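Local coordinates for uncharacterized protein (Cricetid herpesvirus 2, PDB 4ZKQ), which binds chemokines as a herpesvirus-encoded decoy receptor, and so probably keeps them from their host receptors, at residues Thr23-Phe28 with Ile55-Leu60; Ala88-Lys93 with Ala164-Lys169; Phe300-Gly305 with Met383-Tyr388. All coordinates share one frame; numbering follows the deposited sequence.

How the contacts relate
Starting at the N terminus, contact 1 pairs the edge strand 23-26 with strand 54-59 and closes a short loop that contains helix 44-51. Contact 2 opens only after that loop has closed: strand 85-94 pairs with strand 161-169 across an excursion of about 70 residues. Both lie in one mixed sheet, with strand 175-181 between them and their centres about 13 Å apart. Contact 3 comes last and fastens the loop after strand 290-296 to the turn joining strands 378-384 and 388-395. It meets contact 1 through Q24 NE2, which reaches E384 OE1 and S385 O, but lies about 25 Å from contact 2 between centres. The three loops run in series, none enclosing or crossing another.

Contact 1: Thr23-Phe28 with Ile55-Leu60; sequences TQDILF and ITYGPL
The phenol of Y57 and the carboxylate of D25 make the side-chain hydrogen bond of this antiparallel strand pair, in which strand 23-26 forms one edge of a mixed beta sheet. Y57 OH donates to D25 OD2 at 2.6 Å, reaching the oxygen from above the carboxylate plane, 38° out of it. The carboxylate stands at the edge of the ring with the two planes 74° apart. With D25 CG anti to the carbonyl carbon (chi1 -67°), that atom lies in the plane of the Y57 ring. Three backbone bonds join the two strands. D25 and I55 form a hydrogen-bonded pair, D25 N to I55 O and I55 N to D25 O each spanning 2.9 Å, and Y57 N donates to T23 O, also at 2.9 Å. Between them Q24 faces T56 as a non-hydrogen-bonded pair, and Q24 CA lies 3.1 Å from I55 O in a CA-H...O contact.

On the face of Q24 and T56, K215 NZ gives hydrogen bonds to both Q24 OE1 and T56 OG1, so one lysine bridges the two strands. The amide NE2 of Q24 turns to E384 OE1 and S385 O, joining this sheet edge to the second half of the chain. On the face of D25 and Y57, T23 OG1 is held by R186 NE. Just past the end of strand 23-26, L27 joins I55 of the partner strand in packing on I48 of helix 44-51, and L27 CD1 lies 3.9 Å from I55 CG2.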
loop_
_atom_site.group_PDB
_atom_site.type_symbol
_atom_site.label_atom_id
_atom_site.label_comp_id
_atom_site.label_asym_id
_atom_site.label_seq_id
_atom_site.Cartn_x
_atom_site.Cartn_y
_atom_site.Cartn_z
ATOM N N THR A 23 -12.276 -3.577 -2.128
ATOM C CA THR A 23 -12.847 -2.734 -1.084
ATOM C C THR A 23 -11.899 -2.720 0.101
ATOM O O THR A 23 -10.992 -3.552 0.194
ATOM C CB THR A 23 -14.244 -3.225 -0.626
ATOM O OG1 THR A 23 -14.139 -4.543 -0.082
ATOM C CG2 THR A 23 -15.233 -3.240 -1.792
ATOM N N GLN A 24 -12.108 -1.781 1.013
ATOM C CA GLN A 24 -11.257 -1.704 2.188
ATOM C C GLN A 24 -12.046 -1.445 3.462
ATOM O O GLN A 24 -13.102 -0.807 3.433
ATOM C CB GLN A 24 -10.193 -0.622 2.000
ATOM C CG GLN A 24 -10.741 0.797 1.842
ATOM C CD GLN A 24 -9.643 1.836 1.780
ATOM O OE1 GLN A 24 -8.643 1.654 1.092
ATOM N NE2 GLN A 24 -9.820 2.932 2.510
ATOM N N ASP A 25 -11.532 -1.993 4.560
ATOM C CA ASP A 25 -11.967 -1.654 5.912
ATOM C C ASP A 25 -10.857 -0.899 6.611
ATOM O O ASP A 25 -9.685 -1.270 6.482
ATOM C CB ASP A 25 -12.286 -2.900 6.740
ATOM C CG ASP A 25 -13.502 -3.653 6.237
ATOM O OD1 ASP A 25 -14.368 -3.032 5.589
ATOM O OD2 ASP A 25 -13.587 -4.868 6.505
ATOM N N ILE A 26 -11.213 0.137 7.366
ATOM C CA ILE A 26 -10.299 0.686 8.363
ATOM C C ILE A 26 -10.497 -0.104 9.651
ATOM O O ILE A 26 -11.627 -0.311 10.092
ATOM C CB ILE A 26 -10.540 2.182 8.632
ATOM C CG1 ILE A 26 -10.660 2.948 7.316
ATOM C CG2 ILE A 26 -9.423 2.759 9.516
ATOM C CD1 ILE A 26 -9.460 2.785 6.400
ATOM N N LEU A 27 -9.403 -0.549 10.251
ATOM C CA LEU A 27 -9.490 -1.401 11.428
ATOM C C LEU A 27 -9.177 -0.583 12.672
ATOM O O LEU A 27 -8.693 0.543 12.581
ATOM C CB LEU A 27 -8.537 -2.592 11.295
ATOM C CG LEU A 27 -8.787 -3.453 10.047
ATOM C CD1 LEU A 27 -7.642 -4.436 9.792
ATOM C CD2 LEU A 27 -10.105 -4.203 10.133
ATOM N N PHE A 28 -9.464 -1.158 13.833
ATOM C CA PHE A 28 -9.200 -0.495 15.101
ATOM C C PHE A 28 -8.474 -1.463 16.023
ATOM O O PHE A 28 -9.091 -2.098 16.874
ATOM C CB PHE A 28 -10.522 -0.019 15.726
ATOM C CG PHE A 28 -10.366 0.997 16.834
ATOM C CD1 PHE A 28 -9.188 1.704 17.011
ATOM C CD2 PHE A 28 -11.417 1.239 17.704
ATOM C CE1 PHE A 28 -9.065 2.632 18.030
ATOM C CE2 PHE A 28 -11.295 2.164 18.722
ATOM C CZ PHE A 28 -10.119 2.858 18.885
ATOM N N ILE A 55 -7.266 -2.705 5.850
ATOM C CA ILE A 55 -7.154 -3.889 5.013
ATOM C C ILE A 55 -7.968 -3.762 3.723
ATOM O O ILE A 55 -9.098 -3.281 3.722
ATOM C CB ILE A 55 -7.572 -5.150 5.787
ATOM C CG1 ILE A 55 -7.234 -6.406 4.974
ATOM C CG2 ILE A 55 -9.049 -5.098 6.169
ATOM C CD1 ILE A 55 -7.252 -7.668 5.802
ATOM N N THR A 56 -7.346 -4.179 2.627
ATOM C CA THR A 56 -7.965 -4.183 1.310
ATOM C C THR A 56 -8.209 -5.631 0.926
ATOM O O THR A 56 -7.336 -6.471 1.114
ATOM C CB THR A 56 -7.073 -3.495 0.263
ATOM O OG1 THR A 56 -7.015 -2.086 0.532
ATOM C CG2 THR A 56 -7.603 -3.708 -1.171
ATOM N N TYR A 57 -9.407 -5.923 0.426
ATOM C CA TYR A 57 -9.764 -7.271 0.004
ATOM C C TYR A 57 -9.708 -7.383 -1.520
ATOM O O TYR A 57 -10.109 -6.460 -2.231
ATOM C CB TYR A 57 -11.167 -7.639 0.492
ATOM C CG TYR A 57 -11.392 -7.429 1.963
ATOM C CD1 TYR A 57 -11.025 -8.401 2.887
ATOM C CD2 TYR A 57 -11.982 -6.263 2.437
ATOM C CE1 TYR A 57 -11.234 -8.213 4.241
ATOM C CE2 TYR A 57 -12.192 -6.068 3.787
ATOM C CZ TYR A 57 -11.817 -7.046 4.683
ATOM O OH TYR A 57 -12.032 -6.861 6.033
ATOM N N GLY A 58 -9.204 -8.502 -2.021
ATOM C CA GLY A 58 -9.158 -8.719 -3.458
ATOM C C GLY A 58 -9.006 -10.177 -3.847
ATOM O O GLY A 58 -8.918 -11.051 -2.991
ATOM N N PRO A 59 -8.995 -10.450 -5.159
ATOM C CA PRO A 59 -8.880 -11.803 -5.694
ATOM C C PRO A 59 -7.432 -12.219 -5.923
ATOM O O PRO A 59 -6.667 -11.445 -6.494
ATOM C CB PRO A 59 -9.623 -11.699 -7.031
ATOM C CG PRO A 59 -9.296 -10.316 -7.496
ATOM C CD PRO A 59 -9.181 -9.460 -6.233
ATOM N N LEU A 60 -7.080 -13.429 -5.503
ATOM C CA LEU A 60 -5.781 -14.004 -5.828
ATOM C C LEU A 60 -5.860 -14.676 -7.191
ATOM O O LEU A 60 -6.569 -15.666 -7.350
ATOM C CB LEU A 60 -5.353 -15.014 -4.764
ATOM C CG LEU A 60 -3.994 -15.692 -4.975
ATOM C CD1 LEU A 60 -2.860 -14.674 -5.111
ATOM C CD2 LEU A 60 -3.731 -16.631 -3.822
#

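Contact 2: Ala88-Lys93 with Ala164-Lys169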
loop_
_atom_site.group_PDB
_atom_site.type_symbol
_atom_site.label_atom_id
_atom_site.label_comp_id
_atom_site.label_asym_id
_atom_site.label_seq_id
_atom_site.Cartn_x
_atom_site.Cartn_y
_atom_site.Cartn_z
ATOM N N ALA A 88 7.539 -5.149 4.164
ATOM C CA ALA A 88 6.379 -5.984 3.892
ATOM C C ALA A 88 6.620 -7.406 4.365
ATOM O O ALA A 88 7.723 -7.929 4.239
ATOM C CB ALA A 88 6.053 -5.975 2.409
ATOM N N VAL A 89 5.585 -8.017 4.925
ATOM C CA VAL A 89 5.578 -9.451 5.152
ATOM C C VAL A 89 4.422 -10.075 4.383
ATOM O O VAL A 89 3.252 -9.723 4.583
ATOM C CB VAL A 89 5.463 -9.812 6.647
ATOM C CG1 VAL A 89 5.477 -11.322 6.831
ATOM C CG2 VAL A 89 6.606 -9.179 7.443
ATOM N N LEU A 90 4.784 -10.989 3.490
ATOM C CA LEU A 90 3.848 -11.848 2.777
ATOM C C LEU A 90 3.590 -13.107 3.597
ATOM O O LEU A 90 4.528 -13.777 4.012
ATOM C CB LEU A 90 4.418 -12.208 1.397
ATOM C CG LEU A 90 3.755 -13.348 0.615
ATOM C CD1 LEU A 90 2.392 -12.924 0.096
ATOM C CD2 LEU A 90 4.649 -13.817 -0.536
ATOM N N VAL A 91 2.323 -13.417 3.844
ATOM C CA VAL A 91 1.950 -14.647 4.539
ATOM C C VAL A 91 0.846 -15.351 3.770
ATOM O O VAL A 91 -0.245 -14.807 3.610
ATOM C CB VAL A 91 1.467 -14.377 5.968
ATOM C CG1 VAL A 91 1.171 -15.687 6.699
ATOM C CG2 VAL A 91 2.481 -13.550 6.714
ATOM N N GLY A 92 1.133 -16.558 3.297
ATOM C CA GLY A 92 0.193 -17.294 2.472
ATOM C C GLY A 92 -0.219 -18.598 3.106
ATOM O O GLY A 92 0.547 -19.208 3.855
ATOM N N LYS A 93 -1.443 -19.014 2.814
ATOM C CA LYS A 93 -1.949 -20.289 3.295
ATOM C C LYS A 93 -1.759 -21.357 2.229
ATOM O O LYS A 93 -2.186 -21.188 1.088
ATOM C CB LYS A 93 -3.422 -20.183 3.682
ATOM C CG LYS A 93 -4.020 -21.526 4.045
ATOM C CD LYS A 93 -5.095 -21.401 5.099
ATOM C CE LYS A 93 -5.698 -22.755 5.414
ATOM N NZ LYS A 93 -6.362 -23.352 4.222
ATOM N N ALA A 164 -3.417 -15.050 0.260
ATOM C CA ALA A 164 -2.164 -14.412 0.617
ATOM C C ALA A 164 -2.414 -13.061 1.276
ATOM O O ALA A 164 -3.096 -12.191 0.728
ATOM C CB ALA A 164 -1.284 -14.255 -0.604
ATOM N N LEU A 165 -1.854 -12.922 2.467
ATOM C CA LEU A 165 -1.817 -11.664 3.189
ATOM C C LEU A 165 -0.528 -10.930 2.891
ATOM O O LEU A 165 0.546 -11.530 2.929
ATOM C CB LEU A 165 -1.925 -11.916 4.698
ATOM C CG LEU A 165 -1.644 -10.727 5.622
ATOM C CD1 LEU A 165 -2.738 -9.675 5.505
ATOM C CD2 LEU A 165 -1.475 -11.193 7.062
ATOM N N ILE A 166 -0.635 -9.638 2.600
ATOM C CA ILE A 166 0.522 -8.763 2.621
ATOM C C ILE A 166 0.303 -7.711 3.696
ATOM O O ILE A 166 -0.695 -6.993 3.698
ATOM C CB ILE A 166 0.777 -8.102 1.263
ATOM C CG1 ILE A 166 1.156 -9.178 0.236
ATOM C CG2 ILE A 166 1.888 -7.056 1.377
ATOM C CD1 ILE A 166 1.215 -8.692 -1.173
ATOM N N HIS A 167 1.241 -7.667 4.630
ATOM C CA HIS A 167 1.287 -6.634 5.638
ATOM C C HIS A 167 2.390 -5.685 5.225
ATOM O O HIS A 167 3.540 -6.101 5.125
ATOM C CB HIS A 167 1.564 -7.220 7.027
ATOM C CG HIS A 167 1.606 -6.198 8.107
ATOM N ND1 HIS A 167 2.683 -5.342 8.283
ATOM C CD2 HIS A 167 0.706 -5.858 9.056
ATOM C CE1 HIS A 167 2.437 -4.536 9.297
ATOM N NE2 HIS A 167 1.243 -4.828 9.787
ATOM N N PHE A 168 2.038 -4.437 4.936
ATOM C CA PHE A 168 3.024 -3.408 4.606
ATOM C C PHE A 168 3.125 -2.399 5.744
ATOM O O PHE A 168 2.180 -1.649 6.016
ATOM C CB PHE A 168 2.646 -2.704 3.300
ATOM C CG PHE A 168 3.703 -1.763 2.779
ATOM C CD1 PHE A 168 4.806 -2.245 2.093
ATOM C CD2 PHE A 168 3.581 -0.399 2.953
ATOM C CE1 PHE A 168 5.779 -1.376 1.608
ATOM C CE2 PHE A 168 4.546 0.470 2.470
ATOM C CZ PHE A 168 5.645 -0.019 1.800
ATOM N N LYS A 169 4.259 -2.407 6.432
ATOM C CA LYS A 169 4.496 -1.442 7.498
ATOM C C LYS A 169 5.096 -0.190 6.889
ATOM O O LYS A 169 6.251 -0.182 6.459
ATOM C CB LYS A 169 5.412 -2.002 8.587
ATOM C CG LYS A 169 5.452 -1.090 9.802
ATOM C CD LYS A 169 6.187 -1.693 10.977
ATOM C CE LYS A 169 5.829 -0.952 12.260
ATOM N NZ LYS A 169 6.524 -1.511 13.452
#
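V89 and H167 share one hydrogen-bonded pair and V91 and L165 the next, so four backbone N-H groups and four carbonyls are satisfied across the two strands. V89 N reaches H167 O at 2.8 Å and H167 N reaches V89 O at 2.9 Å, the latter almost straight at 178°. The V91-L165 pair is slightly tighter, V91 N to L165 O and L165 N to V91 O both measuring 2.7 Å. Each of these four carbonyls also takes a CA-H contact, L90 CA on L165 O at 3.3 Å being one. The outward backbone groups of A88, L90 and G92 bond to F140, A138 and F136 of strand 132-143.

H167 CG is anti to the backbone N (chi1 -179°), and the buried imidazole leads away from strand 85-94, where NE2 bonds to T51 O. On that face V91 and L165 pack against V44 of helix 44-51. The opposite face is apolar: L90 CD1 touches both A164 CB (4.0 Å) and I166 CG1 (3.9 Å), while A88 CB meets the edge of the F168 ring. Backbone bonding on both flanks and a helix packed over one face characterise this as a buried antiparallel pair inside a mixed beta sheet.

Contact 3: Phe300-Gly305 with Met383-Tyr388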
loop_
_atom_site.group_PDB
_atom_site.type_symbol
_atom_site.label_atom_id
_atom_site.label_comp_id
_atom_site.label_asym_id
_atom_site.label_seq_id
_atom_site.Cartn_x
_atom_site.Cartn_y
_atom_site.Cartn_z
ATOM N N PHE A 300 -16.128 12.147 8.361
ATOM C CA PHE A 300 -16.422 11.397 9.573
ATOM C C PHE A 300 -17.889 10.984 9.653
ATOM O O PHE A 300 -18.259 10.185 10.511
ATOM C CB PHE A 300 -16.016 12.206 10.805
ATOM C CG PHE A 300 -14.534 12.362 10.947
ATOM C CD1 PHE A 300 -13.788 11.410 11.616
ATOM C CD2 PHE A 300 -13.882 13.443 10.388
ATOM C CE1 PHE A 300 -12.420 11.543 11.733
ATOM C CE2 PHE A 300 -12.513 13.582 10.506
ATOM C CZ PHE A 300 -11.783 12.629 11.180
ATOM N N GLN A 301 -18.711 11.504 8.743
ATOM C CA GLN A 301 -20.121 11.124 8.659
ATOM C C GLN A 301 -20.329 9.926 7.731
ATOM O O GLN A 301 -21.416 9.352 7.680
ATOM C CB GLN A 301 -20.965 12.307 8.177
ATOM C CG GLN A 301 -20.727 13.591 8.959
ATOM C CD GLN A 301 -20.830 13.391 10.459
ATOM O OE1 GLN A 301 -20.005 13.895 11.220
ATOM N NE2 GLN A 301 -21.849 12.654 10.891
ATOM N N THR A 302 -19.274 9.552 7.012
ATOM C CA THR A 302 -19.290 8.410 6.098
ATOM C C THR A 302 -18.763 7.137 6.734
ATOM O O THR A 302 -18.855 6.050 6.159
ATOM C CB THR A 302 -18.418 8.683 4.861
ATOM O OG1 THR A 302 -17.041 8.373 5.158
ATOM C CG2 THR A 302 -18.547 10.132 4.432
ATOM N N ALA A 303 -18.192 7.283 7.919
ATOM C CA ALA A 303 -17.349 6.247 8.489
ATOM C C ALA A 303 -18.104 4.969 8.880
ATOM O O ALA A 303 -17.482 3.919 9.074
ATOM C CB ALA A 303 -16.625 6.812 9.680
ATOM N N ASP A 304 -19.427 5.052 8.980
ATOM C CA ASP A 304 -20.259 3.894 9.334
ATOM C C ASP A 304 -19.861 3.301 10.689
ATOM O O ASP A 304 -19.776 2.082 10.847
ATOM C CB ASP A 304 -20.177 2.813 8.239
ATOM C CG ASP A 304 -21.258 1.741 8.382
ATOM O OD1 ASP A 304 -22.359 2.061 8.881
ATOM O OD2 ASP A 304 -21.003 0.579 7.997
ATOM N N GLY A 305 -19.616 4.169 11.666
ATOM C CA GLY A 305 -19.233 3.734 12.998
ATOM C C GLY A 305 -17.827 3.171 13.074
ATOM O O GLY A 305 -17.363 2.789 14.150
ATOM N N MET A 383 -6.929 11.168 4.401
ATOM C CA MET A 383 -7.859 10.720 5.425
ATOM C C MET A 383 -8.897 9.856 4.727
ATOM O O MET A 383 -9.446 10.249 3.699
ATOM C CB MET A 383 -8.501 11.911 6.137
ATOM C CG MET A 383 -7.497 12.809 6.857
ATOM S SD MET A 383 -8.252 14.161 7.782
ATOM C CE MET A 383 -9.122 13.264 9.068
ATOM N N GLU A 384 -9.142 8.665 5.263
ATOM C CA GLU A 384 -9.996 7.700 4.585
ATOM C C GLU A 384 -10.810 6.855 5.551
ATOM O O GLU A 384 -10.345 6.483 6.631
ATOM C CB GLU A 384 -9.155 6.774 3.699
ATOM C CG GLU A 384 -8.061 6.038 4.453
ATOM C CD GLU A 384 -7.091 5.312 3.540
ATOM O OE1 GLU A 384 -7.542 4.708 2.550
ATOM O OE2 GLU A 384 -5.873 5.338 3.822
ATOM N N SER A 385 -12.034 6.563 5.131
ATOM C CA SER A 385 -12.864 5.549 5.746
ATOM C C SER A 385 -12.842 4.335 4.840
ATOM O O SER A 385 -11.991 4.231 3.964
ATOM C CB SER A 385 -14.290 6.057 5.931
ATOM O OG SER A 385 -14.856 6.370 4.674
ATOM N N GLY A 386 -13.788 3.430 5.040
ATOM C CA GLY A 386 -13.925 2.279 4.168
ATOM C C GLY A 386 -14.462 2.626 2.794
ATOM O O GLY A 386 -14.216 1.898 1.831
ATOM N N THR A 387 -15.183 3.743 2.695
ATOM C CA THR A 387 -15.920 4.085 1.479
ATOM C C THR A 387 -15.548 5.443 0.868
ATOM O O THR A 387 -15.951 5.740 -0.259
ATOM C CB THR A 387 -17.429 4.091 1.755
ATOM O OG1 THR A 387 -17.710 5.011 2.816
ATOM C CG2 THR A 387 -17.904 2.703 2.151
ATOM N N TYR A 388 -14.782 6.245 1.606
ATOM C CA TYR A 388 -14.336 7.573 1.153
ATOM C C TYR A 388 -12.869 7.810 1.470
ATOM O O TYR A 388 -12.380 7.387 2.519
ATOM C CB TYR A 388 -15.138 8.692 1.817
ATOM C CG TYR A 388 -16.548 8.883 1.333
ATOM C CD1 TYR A 388 -17.561 8.029 1.736
ATOM C CD2 TYR A 388 -16.878 9.951 0.509
ATOM C CE1 TYR A 388 -18.861 8.214 1.315
ATOM C CE2 TYR A 388 -18.173 10.148 0.081
ATOM C CZ TYR A 388 -19.162 9.276 0.486
ATOM O OH TYR A 388 -20.453 9.468 0.062
HETATM O O HOH W 1 -16.708 3.555 5.670
HETATM O O HOH W 2 -14.434 3.448 8.097
#
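A methyl group set over an aromatic face distinguishes this contact: T302 CG2 sits 3.7 Å from the centroid of the Y388 ring, 19° off the ring normal, a CH-pi contact offset toward the rim. It joins the loop after strand 290-296 to the turn between antiparallel strands 378-384 and 388-395, a turn built round an ST motif at S385. T302 CB also approaches Y388 CD1 at 3.3 Å, a tight fit.

The turn is closed by S385 N bonding to Y388 O, and S385 OG accepts from Y388 N at 3.1 Å and more weakly from T387 N. That hydroxyl is placed between the backbone N and the carbonyl carbon of S385 (chi1 61°) and donates its own proton to T302 OG1 at 3.0 Å. T302 OG1 in turn is hydrogen-bonded to L299 O, so the two hydroxyls carry a chain of bonds from the turn into the loop. Water helps to fill the join: one molecule donates to A303 O and accepts from G386 N, while another bridges T302 O, G386 N and T387 OG1 through weak bonds.

At the buried end F300 stacks on Y354 and, together with M383, packs against V308 and I330. A303 comes close too, its CA 4.0 Å from S385 CB. The M383 chain bends at chi3 (67°), and its terminal methyl CE approaches the tip of the phenylalanine ring, 3.5 Å from F300 CZ.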